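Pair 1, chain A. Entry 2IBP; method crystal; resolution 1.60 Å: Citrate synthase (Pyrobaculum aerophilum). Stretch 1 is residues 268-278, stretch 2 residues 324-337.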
# COMPACT_ATOMS: atom_id res chain seq x y z
N LYS A 268 -15.09 0.48 -40.03
CA LYS A 268 -15.98 0.97 -39.00
C LYS A 268 -15.46 2.19 -38.24
O LYS A 268 -16.19 2.79 -37.46
CB LYS A 268 -16.26 -0.12 -37.98
CG LYS A 268 -17.07 -1.30 -38.47
CD LYS A 268 -17.12 -2.30 -37.35
CE LYS A 268 -17.89 -3.53 -37.65
NZ LYS A 268 -17.76 -4.46 -36.48
N ALA A 269 -14.23 2.59 -38.51
CA ALA A 269 -13.63 3.71 -37.79
C ALA A 269 -14.49 4.97 -37.78
O ALA A 269 -14.73 5.58 -36.73
CB ALA A 269 -12.25 4.00 -38.34
N LYS A 270 -14.99 5.37 -38.94
CA LYS A 270 -15.77 6.59 -39.01
C LYS A 270 -17.04 6.52 -38.16
O LYS A 270 -17.33 7.45 -37.41
CB LYS A 270 -16.09 6.96 -40.46
CG LYS A 270 -16.60 8.38 -40.60
CD LYS A 270 -16.57 8.84 -42.06
CE LYS A 270 -17.02 10.29 -42.20
NZ LYS A 270 -16.91 10.77 -43.62
N GLU A 271 -17.78 5.42 -38.26
CA GLU A 271 -19.02 5.32 -37.50
C GLU A 271 -18.75 5.21 -36.00
O GLU A 271 -19.51 5.74 -35.19
CB GLU A 271 -19.89 4.17 -38.02
CG GLU A 271 -19.39 2.79 -37.69
CD GLU A 271 -19.91 1.73 -38.64
OE1 GLU A 271 -19.75 1.92 -39.87
OE2 GLU A 271 -20.32 0.64 -38.15
N ILE A 272 -17.67 4.53 -35.63
CA ILE A 272 -17.31 4.39 -34.22
C ILE A 272 -16.95 5.74 -33.61
O ILE A 272 -17.40 6.08 -32.51
CB ILE A 272 -16.11 3.42 -34.05
CG1 ILE A 272 -16.52 2.00 -34.43
CG2 ILE A 272 -15.62 3.40 -32.60
CD1 ILE A 272 -15.34 1.08 -34.61
N VAL A 273 -16.13 6.51 -34.31
CA VAL A 273 -15.72 7.81 -33.81
C VAL A 273 -16.90 8.80 -33.78
O VAL A 273 -17.02 9.59 -32.85
CB VAL A 273 -14.54 8.37 -34.61
CG1 VAL A 273 -14.28 9.84 -34.24
CG2 VAL A 273 -13.30 7.49 -34.39
N GLU A 274 -17.77 8.74 -34.78
CA GLU A 274 -18.97 9.58 -34.77
C GLU A 274 -19.85 9.24 -33.57
O GLU A 274 -20.39 10.14 -32.92
CB GLU A 274 -19.75 9.41 -36.08
CG GLU A 274 -21.16 9.99 -36.05
CD GLU A 274 -21.83 10.00 -37.43
OE1 GLU A 274 -21.16 10.39 -38.42
OE2 GLU A 274 -23.03 9.68 -37.50
N ALA A 275 -20.02 7.95 -33.29
CA ALA A 275 -20.83 7.49 -32.17
C ALA A 275 -20.28 8.00 -30.84
O ALA A 275 -21.03 8.24 -29.90
CB ALA A 275 -20.91 5.98 -32.14
N ALA A 276 -18.96 8.14 -30.76
CA ALA A 276 -18.30 8.59 -29.54
C ALA A 276 -18.54 10.06 -29.25
O ALA A 276 -18.30 10.53 -28.13
CB ALA A 276 -16.80 8.30 -29.61
N THR A 277 -19.01 10.81 -30.25
CA THR A 277 -19.30 12.23 -30.06
C THR A 277 -20.72 12.48 -29.53
O THR A 277 -21.17 13.62 -29.46
CB THR A 277 -19.11 13.02 -31.37
OG1 THR A 277 -20.13 12.66 -32.31
CG2 THR A 277 -17.74 12.76 -31.96
N LYS A 278 -21.40 11.40 -29.13
CA LYS A 278 -22.77 11.48 -28.61
C LYS A 278 -22.87 10.80 -27.25
O LYS A 278 -22.20 9.80 -27.01
CB LYS A 278 -23.74 10.77 -29.56
CG LYS A 278 -23.78 11.28 -30.98
CD LYS A 278 -24.73 10.42 -31.81
CE LYS A 278 -24.77 10.84 -33.27
NZ LYS A 278 -23.46 10.66 -33.95
N SER A 324 -5.11 2.60 -36.37
CA SER A 324 -4.75 3.72 -37.25
C SER A 324 -5.97 4.41 -37.88
O SER A 324 -6.05 5.64 -37.93
CB SER A 324 -3.82 3.24 -38.37
OG SER A 324 -2.56 2.89 -37.84
N ALA A 325 -6.94 3.61 -38.31
CA ALA A 325 -8.16 4.14 -38.91
C ALA A 325 -8.93 4.99 -37.90
O ALA A 325 -9.40 6.08 -38.21
CB ALA A 325 -9.02 3.00 -39.42
N ILE A 326 -9.04 4.47 -36.69
CA ILE A 326 -9.72 5.17 -35.62
C ILE A 326 -8.97 6.45 -35.28
O ILE A 326 -9.57 7.51 -35.14
CB ILE A 326 -9.85 4.27 -34.40
CG1 ILE A 326 -10.84 3.14 -34.72
CG2 ILE A 326 -10.32 5.08 -33.17
CD1 ILE A 326 -10.93 2.09 -33.65
N GLU A 327 -7.65 6.34 -35.15
CA GLU A 327 -6.84 7.51 -34.84
C GLU A 327 -7.05 8.63 -35.86
O GLU A 327 -7.26 9.77 -35.48
CB GLU A 327 -5.35 7.14 -34.80
CG GLU A 327 -4.50 8.29 -34.33
CD GLU A 327 -3.21 8.42 -35.09
OE1 GLU A 327 -3.20 8.16 -36.32
OE2 GLU A 327 -2.22 8.90 -34.50
N GLN A 328 -7.01 8.29 -37.15
CA GLN A 328 -7.19 9.28 -38.20
C GLN A 328 -8.53 10.00 -38.09
O GLN A 328 -8.60 11.23 -38.18
CB GLN A 328 -7.01 8.62 -39.56
CG GLN A 328 -5.57 8.16 -39.79
CD GLN A 328 -5.42 7.20 -40.95
OE1 GLN A 328 -4.37 6.58 -41.11
NE2 GLN A 328 -6.47 7.05 -41.75
N GLU A 329 -9.57 9.24 -37.77
CA GLU A 329 -10.90 9.82 -37.61
C GLU A 329 -10.96 10.74 -36.40
O GLU A 329 -11.49 11.85 -36.48
CB GLU A 329 -11.96 8.72 -37.54
CG GLU A 329 -12.10 7.94 -38.85
CD GLU A 329 -12.51 8.82 -40.03
OE1 GLU A 329 -13.20 9.85 -39.82
OE2 GLU A 329 -12.18 8.46 -41.18
N VAL A 330 -10.36 10.30 -35.30
CA VAL A 330 -10.32 11.11 -34.09
C VAL A 330 -9.61 12.45 -34.35
O VAL A 330 -10.08 13.50 -33.93
CB VAL A 330 -9.62 10.38 -32.93
CG1 VAL A 330 -9.18 11.37 -31.84
CG2 VAL A 330 -10.50 9.27 -32.38
N LEU A 331 -8.49 12.40 -35.07
CA LEU A 331 -7.70 13.60 -35.34
C LEU A 331 -8.34 14.56 -36.34
O LEU A 331 -8.03 15.76 -36.34
CB LEU A 331 -6.30 13.21 -35.82
CG LEU A 331 -5.43 12.44 -34.82
CD1 LEU A 331 -4.09 12.08 -35.46
CD2 LEU A 331 -5.20 13.26 -33.56
N SER A 332 -9.23 14.05 -37.19
CA SER A 332 -9.88 14.87 -38.21
C SER A 332 -11.28 15.34 -37.81
O SER A 332 -11.88 16.17 -38.49
CB SER A 332 -9.98 14.09 -39.52
OG SER A 332 -10.84 12.96 -39.39
N HIS A 333 -11.81 14.80 -36.72
CA HIS A 333 -13.15 15.14 -36.26
C HIS A 333 -13.02 16.38 -35.37
O HIS A 333 -12.39 16.31 -34.32
CB HIS A 333 -13.74 13.99 -35.46
CG HIS A 333 -15.23 14.02 -35.36
ND1 HIS A 333 -16.04 13.05 -35.91
CD2 HIS A 333 -16.07 14.95 -34.83
CE1 HIS A 333 -17.31 13.34 -35.68
NE2 HIS A 333 -17.35 14.49 -35.03
N PRO A 334 -13.68 17.48 -35.75
CA PRO A 334 -13.56 18.75 -35.01
C PRO A 334 -13.88 18.60 -33.53
O PRO A 334 -13.21 19.19 -32.68
CB PRO A 334 -14.59 19.66 -35.70
CG PRO A 334 -15.54 18.73 -36.39
CD PRO A 334 -14.70 17.56 -36.81
N TYR A 335 -14.89 17.80 -33.24
CA TYR A 335 -15.33 17.54 -31.87
C TYR A 335 -14.17 17.22 -30.94
O TYR A 335 -14.04 17.82 -29.88
CB TYR A 335 -16.27 16.35 -31.87
CG TYR A 335 -16.76 15.95 -30.51
CD1 TYR A 335 -16.11 14.95 -29.78
CD2 TYR A 335 -17.89 16.54 -29.95
CE1 TYR A 335 -16.56 14.56 -28.53
CE2 TYR A 335 -18.35 16.14 -28.70
CZ TYR A 335 -17.69 15.15 -28.00
OH TYR A 335 -18.13 14.76 -26.76
N PHE A 336 -13.35 16.25 -31.32
CA PHE A 336 -12.24 15.83 -30.47
C PHE A 336 -11.18 16.90 -30.34
O PHE A 336 -10.67 17.15 -29.25
CB PHE A 336 -11.65 14.51 -30.99
CG PHE A 336 -12.61 13.36 -30.92
CD1 PHE A 336 -13.51 13.13 -31.95
CD2 PHE A 336 -12.67 12.56 -29.80
CE1 PHE A 336 -14.41 12.09 -31.87
CE2 PHE A 336 -13.58 11.52 -29.72
CZ PHE A 336 -14.46 11.29 -30.75
N GLN A 337 -10.86 17.54 -31.46
CA GLN A 337 -9.89 18.63 -31.51
C GLN A 337 -10.31 19.74 -30.54
O GLN A 337 -9.53 20.19 -29.71
CB GLN A 337 -9.82 19.20 -32.94
CG GLN A 337 -9.49 18.18 -34.05
CD GLN A 337 -9.52 18.80 -35.45
OE1 GLN A 337 -9.59 20.02 -35.60
NE2 GLN A 337 -9.44 17.96 -36.47

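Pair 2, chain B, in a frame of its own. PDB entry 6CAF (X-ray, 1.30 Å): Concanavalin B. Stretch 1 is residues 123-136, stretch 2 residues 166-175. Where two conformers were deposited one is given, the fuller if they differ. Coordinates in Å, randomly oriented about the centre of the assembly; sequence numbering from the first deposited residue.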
# COMPACT_ATOMS: atom_id res chain seq x y z
N ALA B 123 -12.73 -15.27 6.43
CA ALA B 123 -12.04 -14.06 6.85
C ALA B 123 -11.26 -14.31 8.13
O ALA B 123 -10.15 -13.79 8.28
CB ALA B 123 -13.03 -12.92 7.02
N LYS B 124 -11.83 -15.06 9.07
CA LYS B 124 -11.08 -15.41 10.27
C LYS B 124 -9.92 -16.36 9.96
O LYS B 124 -8.79 -16.14 10.42
CB LYS B 124 -12.02 -16.01 11.33
CG LYS B 124 -11.34 -16.52 12.58
CD LYS B 124 -10.52 -15.44 13.26
CE LYS B 124 -10.01 -15.94 14.60
NZ LYS B 124 -9.06 -14.97 15.20
N ASP B 125 -10.16 -17.38 9.16
CA ASP B 125 -9.11 -18.31 8.78
C ASP B 125 -7.94 -17.53 8.13
O ASP B 125 -6.76 -17.78 8.42
CB ASP B 125 -9.60 -19.33 7.74
CG ASP B 125 -10.59 -20.35 8.23
OD1 ASP B 125 -10.76 -20.52 9.43
OD2 ASP B 125 -11.16 -21.02 7.34
N LEU B 126 -8.25 -16.63 7.21
CA LEU B 126 -7.23 -15.89 6.50
C LEU B 126 -6.50 -14.93 7.44
O LEU B 126 -5.28 -14.78 7.35
CB LEU B 126 -7.86 -15.15 5.30
CG LEU B 126 -6.89 -14.41 4.40
CD1 LEU B 126 -5.87 -15.32 3.76
CD2 LEU B 126 -7.64 -13.61 3.34
N ALA B 127 -7.24 -14.25 8.31
CA ALA B 127 -6.57 -13.38 9.26
C ALA B 127 -5.58 -14.16 10.12
O ALA B 127 -4.46 -13.71 10.37
CB ALA B 127 -7.61 -12.69 10.13
N GLU B 128 -5.99 -15.33 10.58
CA GLU B 128 -5.11 -16.18 11.36
C GLU B 128 -3.90 -16.62 10.55
O GLU B 128 -2.78 -16.63 11.05
CB GLU B 128 -5.87 -17.40 11.90
CG GLU B 128 -6.82 -17.05 13.05
CD GLU B 128 -6.10 -16.73 14.34
OE1 GLU B 128 -5.11 -17.46 14.68
OE2 GLU B 128 -6.52 -15.82 15.09
N TYR B 129 -4.15 -17.01 9.32
CA TYR B 129 -3.04 -17.38 8.42
C TYR B 129 -2.04 -16.23 8.28
O TYR B 129 -0.80 -16.44 8.40
CB TYR B 129 -3.59 -17.81 7.07
CG TYR B 129 -2.56 -17.84 5.94
CD1 TYR B 129 -1.77 -18.90 5.70
CD2 TYR B 129 -2.43 -16.73 5.12
CE1 TYR B 129 -0.83 -18.87 4.62
CE2 TYR B 129 -1.55 -16.66 4.10
CZ TYR B 129 -0.76 -17.71 3.82
OH TYR B 129 0.10 -17.43 2.72
N LEU B 130 -2.56 -15.03 8.04
CA LEU B 130 -1.66 -13.90 7.92
C LEU B 130 -0.86 -13.68 9.19
O LEU B 130 0.35 -13.40 9.16
CB LEU B 130 -2.42 -12.65 7.51
CG LEU B 130 -3.07 -12.73 6.12
CD1 LEU B 130 -4.03 -11.59 5.92
CD2 LEU B 130 -2.02 -12.71 5.03
N HIS B 131 -1.53 -13.82 10.33
CA HIS B 131 -0.83 -13.61 11.57
C HIS B 131 0.24 -14.68 11.83
O HIS B 131 1.39 -14.35 12.16
CB HIS B 131 -1.83 -13.54 12.72
CG HIS B 131 -1.17 -13.21 14.00
ND1 HIS B 131 -0.97 -14.14 15.00
CD2 HIS B 131 -0.61 -12.07 14.44
CE1 HIS B 131 -0.35 -13.57 16.01
NE2 HIS B 131 -0.11 -12.32 15.69
N THR B 132 -0.15 -15.95 11.69
CA THR B 132 0.73 -17.04 11.97
C THR B 132 1.94 -17.05 11.07
O THR B 132 3.07 -17.31 11.52
CB THR B 132 -0.04 -18.38 11.85
OG1 THR B 132 -1.10 -18.38 12.80
CG2 THR B 132 0.87 -19.55 11.99
N TYR B 133 1.71 -16.76 9.79
CA TYR B 133 2.74 -16.96 8.78
C TYR B 133 3.44 -15.70 8.34
O TYR B 133 4.51 -15.81 7.73
CB TYR B 133 2.19 -17.75 7.59
CG TYR B 133 1.84 -19.15 7.95
CD1 TYR B 133 2.82 -20.13 8.04
CD2 TYR B 133 0.54 -19.52 8.23
CE1 TYR B 133 2.51 -21.43 8.40
CE2 TYR B 133 0.23 -20.82 8.61
CZ TYR B 133 1.21 -21.79 8.66
OH TYR B 133 0.88 -23.08 9.04
N PHE B 134 2.90 -14.51 8.62
CA PHE B 134 3.54 -13.27 8.22
C PHE B 134 3.77 -12.23 9.30
O PHE B 134 4.58 -11.33 9.07
CB PHE B 134 2.76 -12.58 7.08
CG PHE B 134 2.77 -13.33 5.77
CD1 PHE B 134 3.81 -13.25 4.91
CD2 PHE B 134 1.72 -14.11 5.43
CE1 PHE B 134 3.79 -13.92 3.72
CE2 PHE B 134 1.67 -14.78 4.24
CZ PHE B 134 2.69 -14.68 3.37
N LEU B 135 3.08 -12.30 10.44
CA LEU B 135 3.08 -11.18 11.35
C LEU B 135 3.68 -11.45 12.73
O LEU B 135 3.69 -10.53 13.56
CB LEU B 135 1.67 -10.62 11.54
CG LEU B 135 1.00 -10.08 10.26
CD1 LEU B 135 -0.48 -9.80 10.52
CD2 LEU B 135 1.68 -8.79 9.79
N SER B 136 4.16 -12.66 12.98
CA SER B 136 4.51 -13.02 14.35
C SER B 136 5.73 -13.88 14.54
O SER B 136 6.04 -14.22 15.68
CB SER B 136 3.32 -13.76 14.97
OG SER B 136 3.05 -14.97 14.28
N ASN B 166 -14.95 -7.86 7.15
CA ASN B 166 -14.73 -8.94 8.09
C ASN B 166 -13.24 -9.30 8.22
O ASN B 166 -12.75 -9.54 9.31
CB ASN B 166 -15.56 -10.17 7.70
CG ASN B 166 -17.04 -9.94 7.90
OD1 ASN B 166 -17.42 -9.29 8.88
ND2 ASN B 166 -17.87 -10.46 6.99
N LEU B 167 -12.53 -9.32 7.10
CA LEU B 167 -11.10 -9.63 7.15
C LEU B 167 -10.37 -8.60 8.01
O LEU B 167 -9.51 -8.93 8.86
CB LEU B 167 -10.53 -9.70 5.74
CG LEU B 167 -9.03 -9.99 5.67
CD1 LEU B 167 -8.63 -11.28 6.33
CD2 LEU B 167 -8.56 -9.96 4.22
N LEU B 168 -10.67 -7.33 7.75
CA LEU B 168 -10.08 -6.27 8.52
C LEU B 168 -10.43 -6.39 10.01
O LEU B 168 -9.54 -6.26 10.87
CB LEU B 168 -10.56 -4.92 7.97
CG LEU B 168 -10.07 -3.71 8.74
CD1 LEU B 168 -8.56 -3.63 8.80
CD2 LEU B 168 -10.69 -2.46 8.13
N GLU B 169 -11.71 -6.64 10.32
CA GLU B 169 -12.15 -6.82 11.68
C GLU B 169 -11.38 -7.94 12.38
O GLU B 169 -10.96 -7.81 13.54
CB GLU B 169 -13.63 -7.16 11.68
CG GLU B 169 -14.19 -7.49 13.06
CD GLU B 169 -14.18 -6.32 14.01
OE1 GLU B 169 -14.32 -5.19 13.51
OE2 GLU B 169 -14.05 -6.54 15.23
N GLU B 170 -11.22 -9.05 11.69
CA GLU B 170 -10.55 -10.18 12.29
C GLU B 170 -9.07 -9.90 12.54
O GLU B 170 -8.51 -10.28 13.58
CB GLU B 170 -10.75 -11.46 11.47
CG GLU B 170 -12.20 -11.90 11.37
CD GLU B 170 -12.95 -12.25 12.63
OE1 GLU B 170 -12.37 -12.30 13.72
OE2 GLU B 170 -14.18 -12.50 12.50
N LEU B 171 -8.41 -9.22 11.60
CA LEU B 171 -7.03 -8.83 11.81
C LEU B 171 -6.92 -7.84 12.98
O LEU B 171 -6.00 -7.94 13.80
CB LEU B 171 -6.42 -8.24 10.54
CG LEU B 171 -6.03 -9.24 9.49
CD1 LEU B 171 -5.82 -8.55 8.15
CD2 LEU B 171 -4.79 -10.00 9.89
N TYR B 172 -7.84 -6.89 13.02
CA TYR B 172 -7.83 -5.92 14.08
C TYR B 172 -7.99 -6.57 15.46
O TYR B 172 -7.32 -6.23 16.43
CB TYR B 172 -8.94 -4.91 13.82
CG TYR B 172 -8.82 -3.80 14.80
CD1 TYR B 172 -7.91 -2.75 14.58
CD2 TYR B 172 -9.55 -3.78 15.90
CE1 TYR B 172 -7.73 -1.75 15.50
CE2 TYR B 172 -9.40 -2.76 16.86
CZ TYR B 172 -8.50 -1.75 16.63
OH TYR B 172 -8.27 -0.72 17.50
N GLN B 173 -8.86 -7.57 15.53
CA GLN B 173 -9.08 -8.26 16.79
C GLN B 173 -7.84 -9.05 17.22
O GLN B 173 -7.49 -9.08 18.40
CB GLN B 173 -10.31 -9.16 16.72
CG GLN B 173 -11.63 -8.40 16.65
CD GLN B 173 -11.86 -7.53 17.86
OE1 GLN B 173 -11.48 -7.91 18.97
NE2 GLN B 173 -12.45 -6.36 17.66
N ILE B 174 -7.17 -9.68 16.27
CA ILE B 174 -5.94 -10.42 16.55
C ILE B 174 -4.89 -9.45 17.12
O ILE B 174 -4.12 -9.83 18.01
CB ILE B 174 -5.44 -11.16 15.27
CG1 ILE B 174 -6.31 -12.37 14.97
CG2 ILE B 174 -3.98 -11.58 15.42
CD1 ILE B 174 -6.12 -12.89 13.55
N LYS B 175 -4.81 -8.25 16.57
CA LYS B 175 -3.85 -7.32 17.03
C LYS B 175 -4.10 -7.05 18.51
O LYS B 175 -3.16 -6.95 19.29
CB LYS B 175 -3.97 -6.05 16.17
CG LYS B 175 -3.13 -4.87 16.55
CD LYS B 175 -3.39 -3.82 15.44
CE LYS B 175 -3.08 -2.39 15.80
NZ LYS B 175 -2.84 -1.68 14.50
O HOH W 1 -9.93 -12.33 14.87

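The sharpest difference lies at the end of the second helix in pair 1. There the second helix ends at Ser A332, His A333 breaks it, and a new helix starts at Pro A334, so that Tyr A335 and Phe A336 close over the end of the first helix; in pair 2 the helix continues through Ile B174, which matches His A333 and packs into a hole formed by His B131, Glu B128, Ala B127 and Lys B124.

The central backbones of the two pairs superpose closely. The helices cross at -47° in pair 1 and -46° in pair 2, with similar spacing between their axes. CA of Ala A269 is 4.7 Å from CA of Ile A326, and CA of Ala B123 is 4.5 Å from CA of Leu B167, so a methyl suits this place: in pair 1 the methyl CB of Ala A269 lies 3.5 Å from CB of Ala A325, while in pair 2 CB of Ala B123 lies 3.8 Å from CB of Asn B166.

One turn on, Val A273 matches Ala B127, and both are knobs in a hole. Val A273 uses its two branches: CG2 reaches CG2 of Val A330 at 3.9 Å, and CG1 meets CE1 of Phe A336 at 3.3 Å. Ala B127 has only a methyl, and the larger Leu B171, with Ile B174, helps fill the space. Leu B171, in the place of Val A330, brings its CG to 3.8 Å from CB of Ala B127, and CD1 of Ile B174 comes to 3.7 Å from CB of Ala B127.

The position of Thr A277 and His B131 exchanges methyl for ring. In pair 1 CG2 of Thr A277 lies over a face of the His A333 ring, 3.9 Å from its centroid, and CB of Thr A277 stands 3.8 Å from the centroid of the Tyr A335 ring. In pair 2 the ring belongs to the first helix: CG2 of Ile B174 sits over a face of His B131, 3.7 Å from the ring centroid. The hydroxyl of Thr A277 is spent within its own stretch, OG1 of Thr A277 donating to O of Glu A274 at 2.6 Å.

Lysines lie at the margin of both contacts, while the matched glutamates point toward the first helix: CB of Glu A329 is 3.6 Å from CG2 of Val A273, and CB of Glu B170 is 3.6 Å from CB of Ala B127. CG of Lys A270 lies 3.8 Å from OE1 of Glu A329, and its amine leads away. Lys B124 instead bends at chi2 (p), and its NZ forms a salt bridge with OE2 of Glu B128 at 2.7 Å. A water accepts from NZ of Lys B124 at 2.8 Å and donates to OE1 of Glu B170 at 2.7 Å, linking the helices; neither pair has a direct hydrogen bond between its stretches.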